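Local coordinates for protein B-agarase (Saccharophagus degradans, PDB 4BQ2) that hydrolyses beta-linkages in agarose as a family 50 exo-acting beta-agarase, probably releasing short products from the chain end, at residues Ala70-Asp75 with Leu88-Gln93; Pro254-Thr259 with Arg263-Asn268. All coordinates share one frame; numbering follows the deposited sequence.

Contact 1: residues Ala70-Asp75 with Leu88-Gln93; sequences ASLYFD and LDVTDQ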
ATOM      1  N   ALA A  70      -9.388  28.204  -4.409  1.00 23.39           N
ATOM      2  CA  ALA A  70      -8.281  28.683  -3.598  1.00 24.25           C
ATOM      3  C   ALA A  70      -7.558  27.541  -2.922  1.00 22.55           C
ATOM      4  O   ALA A  70      -8.087  26.441  -2.864  1.00 24.33           O
ATOM      5  CB  ALA A  70      -8.782  29.672  -2.548  1.00 23.02           C
ATOM      6  N   SER A  71      -6.351  27.824  -2.426  1.00 20.61           N
ATOM      7  CA  SER A  71      -5.531  26.839  -1.729  1.00 20.38           C
ATOM      8  C   SER A  71      -5.012  27.438  -0.431  1.00 19.80           C
ATOM      9  O   SER A  71      -4.801  28.627  -0.325  1.00 19.49           O
ATOM     10  CB  SER A  71      -4.323  26.402  -2.595  1.00 19.58           C
ATOM     11  OG  SER A  71      -4.759  25.755  -3.772  1.00 17.85           O
ATOM     12  N   LEU A  72      -4.790  26.559   0.536  1.00 19.74           N
ATOM     13  CA  LEU A  72      -4.122  26.848   1.766  1.00 18.30           C
ATOM     14  C   LEU A  72      -2.615  26.638   1.580  1.00 19.84           C
ATOM     15  O   LEU A  72      -2.175  25.564   1.126  1.00 19.88           O
ATOM     16  CB  LEU A  72      -4.618  25.831   2.797  1.00 18.41           C
ATOM     17  CG  LEU A  72      -4.289  25.957   4.263  1.00 20.55           C
ATOM     18  CD1 LEU A  72      -4.866  27.275   4.791  1.00 19.27           C
ATOM     19  CD2 LEU A  72      -4.898  24.744   4.997  1.00 18.85           C
ATOM     20  N   TYR A  73      -1.841  27.645   1.969  1.00 18.23           N
ATOM     21  CA  TYR A  73      -0.387  27.648   1.809  1.00 20.25           C
ATOM     22  C   TYR A  73       0.342  27.647   3.130  1.00 20.63           C
ATOM     23  O   TYR A  73      -0.107  28.307   4.061  1.00 21.60           O
ATOM     24  CB  TYR A  73       0.010  28.928   1.073  1.00 20.08           C
ATOM     25  CG  TYR A  73      -0.144  28.833  -0.403  1.00 19.73           C
ATOM     26  CD1 TYR A  73      -1.404  28.869  -0.994  1.00 22.35           C
ATOM     27  CD2 TYR A  73       0.970  28.700  -1.230  1.00 21.75           C
ATOM     28  CE1 TYR A  73      -1.560  28.782  -2.360  1.00 21.45           C
ATOM     29  CE2 TYR A  73       0.817  28.617  -2.611  1.00 22.49           C
ATOM     30  CZ  TYR A  73      -0.444  28.668  -3.162  1.00 23.75           C
ATOM     31  OH  TYR A  73      -0.618  28.598  -4.525  1.00 25.12           O
ATOM     32  N   PHE A  74       1.485  26.954   3.190  1.00 18.88           N
ATOM     33  CA  PHE A  74       2.390  26.986   4.352  1.00 19.66           C
ATOM     34  C   PHE A  74       3.811  27.070   3.829  1.00 20.52           C
ATOM     35  O   PHE A  74       4.129  26.396   2.830  1.00 20.97           O
ATOM     36  CB  PHE A  74       2.337  25.671   5.164  1.00 18.69           C
ATOM     37  CG  PHE A  74       0.965  25.210   5.548  1.00 20.15           C
ATOM     38  CD1 PHE A  74       0.141  24.570   4.635  1.00 20.93           C
ATOM     39  CD2 PHE A  74       0.551  25.304   6.872  1.00 21.40           C
ATOM     40  CE1 PHE A  74      -1.124  24.114   5.004  1.00 21.22           C
ATOM     41  CE2 PHE A  74      -0.720  24.868   7.259  1.00 20.40           C
ATOM     42  CZ  PHE A  74      -1.543  24.260   6.330  1.00 21.45           C
ATOM     43  N   ASP A  75       4.657  27.883   4.473  1.00 18.78           N
ATOM     44  CA  ASP A  75       6.107  27.838   4.219  1.00 18.09           C
ATOM     45  C   ASP A  75       6.678  26.912   5.287  1.00 17.98           C
ATOM     46  O   ASP A  75       6.382  27.076   6.467  1.00 17.98           O
ATOM     47  CB  ASP A  75       6.767  29.228   4.328  1.00 17.93           C
ATOM     48  CG  ASP A  75       6.278  30.223   3.270  1.00 18.25           C
ATOM     49  OD1 ASP A  75       5.507  29.846   2.358  1.00 18.28           O
ATOM     50  OD2 ASP A  75       6.623  31.423   3.421  1.00 18.83           O
ATOM     51  N   LEU A  88      -1.237  16.434   6.406  1.00 16.32           N
ATOM     52  CA  LEU A  88      -2.091  17.582   6.576  1.00 16.38           C
ATOM     53  C   LEU A  88      -3.529  17.055   6.534  1.00 16.95           C
ATOM     54  O   LEU A  88      -3.940  16.498   5.518  1.00 16.54           O
ATOM     55  CB  LEU A  88      -1.836  18.614   5.458  1.00 15.62           C
ATOM     56  CG  LEU A  88      -2.938  19.678   5.361  1.00 16.24           C
ATOM     57  CD1 LEU A  88      -2.815  20.662   6.524  1.00 15.60           C
ATOM     58  CD2 LEU A  88      -2.911  20.398   3.990  1.00 14.73           C
ATOM     59  N   ASP A  89      -4.242  17.193   7.653  1.00 17.59           N
ATOM     60  CA  ASP A  89      -5.643  16.802   7.739  1.00 19.06           C
ATOM     61  C   ASP A  89      -6.427  18.064   8.005  1.00 19.63           C
ATOM     62  O   ASP A  89      -6.115  18.807   8.928  1.00 20.90           O
ATOM     63  CB  ASP A  89      -5.853  15.836   8.906  1.00 19.89           C
ATOM     64  CG  ASP A  89      -5.223  14.464   8.649  1.00 22.66           C
ATOM     65  OD1 ASP A  89      -5.872  13.653   7.969  1.00 22.58           O
ATOM     66  OD2 ASP A  89      -4.082  14.219   9.125  1.00 23.36           O
ATOM     67  N   VAL A  90      -7.443  18.299   7.181  1.00 19.68           N
ATOM     68  CA  VAL A  90      -8.266  19.481   7.302  1.00 19.65           C
ATOM     69  C   VAL A  90      -9.684  18.962   7.511  1.00 20.08           C
ATOM     70  O   VAL A  90     -10.175  18.166   6.716  1.00 20.45           O
ATOM     71  CB  VAL A  90      -8.163  20.365   6.037  1.00 19.97           C
ATOM     72  CG1 VAL A  90      -9.067  21.581   6.144  1.00 18.15           C
ATOM     73  CG2 VAL A  90      -6.717  20.815   5.818  1.00 18.63           C
ATOM     74  N   THR A  91     -10.304  19.380   8.620  1.00 21.12           N
ATOM     75  CA  THR A  91     -11.634  18.898   9.033  1.00 21.93           C
ATOM     76  C   THR A  91     -12.656  20.044   9.020  1.00 22.08           C
ATOM     77  O   THR A  91     -12.354  21.155   9.469  1.00 21.21           O
ATOM     78  CB  THR A  91     -11.559  18.235  10.428  1.00 24.30           C
ATOM     79  OG1 THR A  91     -10.604  17.168  10.381  1.00 22.68           O
ATOM     80  CG2 THR A  91     -12.903  17.624  10.840  1.00 24.77           C
ATOM     81  N   ASP A  92     -13.823  19.801   8.430  1.00 20.84           N
ATOM     82  CA  ASP A  92     -14.864  20.819   8.405  1.00 21.24           C
ATOM     83  C   ASP A  92     -15.861  20.603   9.547  1.00 21.46           C
ATOM     84  O   ASP A  92     -15.783  19.627  10.293  1.00 21.73           O
ATOM     85  CB  ASP A  92     -15.524  20.977   7.018  1.00 20.90           C
ATOM     86  CG  ASP A  92     -16.420  19.807   6.620  1.00 21.12           C
ATOM     87  OD1 ASP A  92     -16.956  19.054   7.481  1.00 22.83           O
ATOM     88  OD2 ASP A  92     -16.607  19.638   5.402  1.00 21.41           O
ATOM     89  N   GLN A  93     -16.786  21.538   9.687  1.00 22.26           N
ATOM     90  CA  GLN A  93     -17.714  21.540  10.814  1.00 25.27           C
ATOM     91  C   GLN A  93     -18.672  20.369  10.843  1.00 25.94           C
ATOM     92  O   GLN A  93     -19.335  20.149  11.855  1.00 27.32           O
ATOM     93  CB  GLN A  93     -18.516  22.838  10.824  1.00 24.50           C
ATOM     94  CG  GLN A  93     -19.463  23.016   9.662  1.00 24.97           C
ATOM     95  CD  GLN A  93     -20.004  24.428   9.625  1.00 28.06           C
ATOM     96  OE1 GLN A  93     -19.979  25.134  10.636  1.00 27.40           O
ATOM     97  NE2 GLN A  93     -20.432  24.874   8.451  1.00 28.96           N
TER
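Asp75, the residue after Phe74, whose ring meets Leu88 across the contact, has its OD1 gripped by Arg188 NH1, in a salt bridge, and by Ser111 OG. Asn186 ND2 holds the other carboxylate oxygen, OD2, so Asp75 is fixed from both neighbouring strands, 110-115 and 180-191. Nothing polar joins 70-75 to 88-93 themselves; carbon does that work. The far end of the Phe74 ring touches Leu88 first, CZ lying 3.8 Å from CD1, and the two side chains meet at a slant. Leu88 gets its methyl there because CG stands anti to the backbone N (chi1 165°), with the chain reaching in toward the ring. Two residues along each strand, Leu72 CD2 and Val90 CG2 make a looser methyl contact at 4.4 Å. Ile169 and Leu171 of strand 166-174 pack into the same core, Ile169 on Leu72, Leu171 on Phe74 and both on Leu88. The CA atoms of Leu72 and Val90 stay 10.1 Å apart, too far for backbone pairing. Strand 70-79 pairs with 110-115 and 180-191, strand 84-92 with 97-104 and 166-174; alternate residues point inward from two facing layers, as in the hydrophobic core of a beta-sandwich, here in the agarase CBM-like domain.

Contact 2: residues Pro254-Thr259 with Arg263-Asn268; sequences PKLKAT and RTEKIN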
ATOM      1  N   PRO A 254      24.886 -21.030  14.232  1.00 42.06           N
ATOM      2  CA  PRO A 254      24.977 -22.489  14.214  1.00 39.92           C
ATOM      3  C   PRO A 254      23.878 -23.134  13.364  1.00 35.25           C
ATOM      4  O   PRO A 254      22.826 -22.527  13.133  1.00 35.33           O
ATOM      5  CB  PRO A 254      24.774 -22.859  15.679  1.00 42.03           C
ATOM      6  CG  PRO A 254      23.834 -21.806  16.181  1.00 46.23           C
ATOM      7  CD  PRO A 254      24.153 -20.541  15.416  1.00 45.65           C
ATOM      8  N   LYS A 255      24.141 -24.356  12.909  1.00 31.17           N
ATOM      9  CA  LYS A 255      23.198 -25.093  12.092  1.00 27.62           C
ATOM     10  C   LYS A 255      22.208 -25.788  13.009  1.00 29.55           C
ATOM     11  O   LYS A 255      22.595 -26.391  14.016  1.00 30.64           O
ATOM     12  CB  LYS A 255      23.945 -26.063  11.148  1.00 30.68           C
ATOM     13  CG  LYS A 255      23.031 -26.948  10.307  1.00 30.06           C
ATOM     14  CD  LYS A 255      23.636 -27.323   8.968  1.00 35.56           C
ATOM     15  CE  LYS A 255      24.515 -28.554   9.047  1.00 37.24           C
ATOM     16  NZ  LYS A 255      25.368 -28.598   7.829  1.00 43.78           N
ATOM     17  N   LEU A 256      20.924 -25.663  12.702  1.00 23.13           N
ATOM     18  CA  LEU A 256      19.882 -26.289  13.513  1.00 24.30           C
ATOM     19  C   LEU A 256      19.377 -27.520  12.780  1.00 22.65           C
ATOM     20  O   LEU A 256      19.939 -27.898  11.764  1.00 21.46           O
ATOM     21  CB  LEU A 256      18.721 -25.322  13.765  1.00 26.11           C
ATOM     22  CG  LEU A 256      18.844 -23.995  14.524  1.00 29.33           C
ATOM     23  CD1 LEU A 256      19.775 -24.090  15.717  1.00 30.68           C
ATOM     24  CD2 LEU A 256      19.277 -22.881  13.571  1.00 31.77           C
ATOM     25  N   LYS A 257      18.307 -28.134  13.280  1.00 21.74           N
ATOM     26  CA  LYS A 257      17.774 -29.357  12.660  1.00 21.80           C
ATOM     27  C   LYS A 257      17.298 -29.038  11.235  1.00 21.01           C
ATOM     28  O   LYS A 257      16.563 -28.074  11.051  1.00 21.51           O
ATOM     29  CB  LYS A 257      16.609 -29.880  13.514  1.00 21.23           C
ATOM     30  CG  LYS A 257      16.079 -31.262  13.094  1.00 21.85           C
ATOM     31  CD  LYS A 257      15.174 -31.854  14.189  1.00 21.87           C
ATOM     32  CE  LYS A 257      14.450 -33.099  13.653  1.00 21.32           C
ATOM     33  NZ  LYS A 257      15.346 -34.110  13.050  1.00 19.12           N
ATOM     34  N   ALA A 258      17.725 -29.832  10.238  1.00 19.68           N
ATOM     35  CA  ALA A 258      17.311 -29.633   8.826  1.00 19.57           C
ATOM     36  C   ALA A 258      16.075 -30.498   8.526  1.00 18.78           C
ATOM     37  O   ALA A 258      16.112 -31.727   8.765  1.00 17.25           O
ATOM     38  CB  ALA A 258      18.458 -30.055   7.910  1.00 19.45           C
ATOM     39  N   THR A 259      14.982 -29.899   8.047  1.00 17.06           N
ATOM     40  CA  THR A 259      13.782 -30.692   7.774  1.00 16.73           C
ATOM     41  C   THR A 259      13.537 -30.836   6.282  1.00 16.80           C
ATOM     42  O   THR A 259      12.624 -31.568   5.870  1.00 16.10           O
ATOM     43  CB  THR A 259      12.525 -30.053   8.367  1.00 16.73           C
ATOM     44  OG1 THR A 259      12.292 -28.808   7.705  1.00 15.57           O
ATOM     45  CG2 THR A 259      12.698 -29.814   9.917  1.00 16.95           C
ATOM     46  N   ARG A 263      11.281 -23.296   7.904  1.00 14.11           N
ATOM     47  CA  ARG A 263      10.495 -23.457   9.136  1.00 14.94           C
ATOM     48  C   ARG A 263      10.837 -22.355  10.107  1.00 15.13           C
ATOM     49  O   ARG A 263      11.727 -21.568   9.828  1.00 17.17           O
ATOM     50  CB  ARG A 263      10.730 -24.859   9.775  1.00 14.52           C
ATOM     51  CG  ARG A 263      12.170 -25.089  10.173  1.00 14.63           C
ATOM     52  CD  ARG A 263      12.414 -26.524  10.689  1.00 13.76           C
ATOM     53  NE  ARG A 263      13.771 -26.567  11.215  1.00 14.11           N
ATOM     54  CZ  ARG A 263      14.102 -26.247  12.461  1.00 15.71           C
ATOM     55  NH1 ARG A 263      13.163 -25.891  13.324  1.00 17.08           N
ATOM     56  NH2 ARG A 263      15.380 -26.318  12.846  1.00 16.98           N
ATOM     57  N   THR A 264      10.140 -22.282  11.244  1.00 16.78           N
ATOM     58  CA  THR A 264      10.424 -21.201  12.219  1.00 17.39           C
ATOM     59  C   THR A 264      11.096 -21.749  13.480  1.00 18.99           C
ATOM     60  O   THR A 264      10.890 -22.934  13.881  1.00 18.03           O
ATOM     61  CB  THR A 264       9.156 -20.451  12.657  1.00 18.41           C
ATOM     62  OG1 THR A 264       8.287 -21.353  13.365  1.00 18.28           O
ATOM     63  CG2 THR A 264       8.414 -19.840  11.463  1.00 17.29           C
ATOM     64  N   GLU A 265      11.897 -20.903  14.103  1.00 17.56           N
ATOM     65  CA  GLU A 265      12.513 -21.272  15.367  1.00 20.31           C
ATOM     66  C   GLU A 265      13.045 -20.039  16.057  1.00 21.09           C
ATOM     67  O   GLU A 265      13.613 -19.155  15.399  1.00 19.67           O
ATOM     68  CB  GLU A 265      13.669 -22.226  15.139  1.00 22.89           C
ATOM     69  CG  GLU A 265      14.308 -22.690  16.433  1.00 29.35           C
ATOM     70  CD  GLU A 265      14.551 -24.165  16.396  1.00 34.17           C
ATOM     71  OE1 GLU A 265      13.585 -24.914  16.121  1.00 36.52           O
ATOM     72  OE2 GLU A 265      15.713 -24.553  16.599  1.00 36.96           O
ATOM     73  N   LYS A 266      12.865 -19.993  17.376  1.00 20.71           N
ATOM     74  CA  LYS A 266      13.482 -18.937  18.185  1.00 25.43           C
ATOM     75  C   LYS A 266      14.971 -19.260  18.391  1.00 26.94           C
ATOM     76  O   LYS A 266      15.344 -20.387  18.779  1.00 29.52           O
ATOM     77  CB  LYS A 266      12.724 -18.789  19.511  1.00 26.85           C
ATOM     78  CG  LYS A 266      12.553 -17.354  19.984  1.00 32.01           C
ATOM     79  CD  LYS A 266      11.903 -17.331  21.365  1.00 35.31           C
ATOM     80  CE  LYS A 266      10.445 -17.781  21.304  1.00 34.51           C
ATOM     81  NZ  LYS A 266       9.779 -17.885  22.636  1.00 38.12           N
ATOM     82  N   ILE A 267      15.833 -18.313  18.068  1.00 23.89           N
ATOM     83  CA  ILE A 267      17.252 -18.513  18.228  1.00 25.85           C
ATOM     84  C   ILE A 267      17.738 -17.438  19.195  1.00 28.25           C
ATOM     85  O   ILE A 267      17.623 -16.246  18.920  1.00 26.99           O
ATOM     86  CB  ILE A 267      18.010 -18.480  16.895  1.00 25.98           C
ATOM     87  CG1 ILE A 267      17.452 -19.542  15.937  1.00 24.53           C
ATOM     88  CG2 ILE A 267      19.501 -18.655  17.141  1.00 28.47           C
ATOM     89  CD1 ILE A 267      18.021 -19.503  14.531  1.00 22.80           C
ATOM     90  N   ASN A 268      18.207 -17.909  20.346  1.00 31.91           N
ATOM     91  CA  ASN A 268      18.534 -17.099  21.519  1.00 35.17           C
ATOM     92  C   ASN A 268      17.646 -15.870  21.698  1.00 32.19           C
ATOM     93  O   ASN A 268      18.098 -14.736  21.649  1.00 31.48           O
ATOM     94  CB  ASN A 268      20.034 -16.766  21.530  1.00 40.57           C
ATOM     95  CG  ASN A 268      20.905 -18.018  21.607  1.00 42.73           C
ATOM     96  OD1 ASN A 268      21.856 -18.168  20.844  1.00 47.34           O
ATOM     97  ND2 ASN A 268      20.564 -18.936  22.516  1.00 43.83           N
TER
HETATM   98  O   HOH W   1      16.115 -27.005  15.640  1.00 33.92           O
HETATM   99  O   HOH W   2      14.698 -27.113   7.925  1.00 16.08           O
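Arg263 reaches from its strand to the Lys257 carbonyl, and the hydrogen bonds start there. Its NH2 donates to Lys257 O at 2.8 Å, in the carbonyl plane and on a lone pair, although the bond is bent (142° at the hydrogen) and the oxygen is tilted out of the guanidinium plane. NE adds a weak second bond to the same Lys257 O at 3.2 Å. CG of Arg263 sits between the backbone N and the carbonyl carbon (chi1 61°), and the chain then runs extended to NE, which delivers the head group to the loop.

The charged interaction is within the strand: NH1 of Arg263 makes a salt bridge with Glu265 OE1 at 3.0 Å, through a nearly straight hydrogen bond. The donor lies above the carboxylate plane, while OE1 stays in the plane of the guanidinium.

Two waters fill in the network. Water 1 accepts from Arg263 NH2 and donates to Glu265 OE2, its oxygen 2.7 Å from that atom, with a weak bond from Lys257 N. Water 2 accepts from Thr259 N at 2.8 Å and, weakly, from Arg263 NE.

Carbon contacts come at both ends. Leu256 CD2 and Ile267 CD1 meet tip to tip at 3.7 Å, with Pro280 touching both residues, while Leu256 CB comes to the edge of the charged guanidinium. At the other end Thr259 CG2 slants against Arg263 CD at 3.4 Å.

Strand 263-267 is outermost in its sheet, and the irregular 254-259 lies along side chains of that strand without backbone pairing. Held by the Lys257 carbonyl, Glu265 and water 1, with a weaker bond to water 2, the guanidinium probably has little freedom to rotate. Glu265 probably balances its charge at this surface; the polar part of the join rests largely on one side chain, with the Leu256-Ile267 contact beside it.

Overall arrangement
Contact 1 and contact 2 belong to separate parts of the chain and lie on opposite sides of its centre, their own centres 53 Å apart and their nearest atoms about 36 Å. They follow one another in sequence without touching. The calcium ion, held by Asp7, Glu9, Ser37, Lys38 and Asp185, goes with the first: it is about 12 Å from the side chain of Phe74, and neither contact supplies a ligand to it. Contact 2 instead belongs to the border of a mixed sheet whose far strands, 648-652 and 624-627, fall in the beta-galactosidase-like range. A bound glycerol, probably from the crystallisation liquor, sits about 3 Å from the side chain of Lys257 in contact 2.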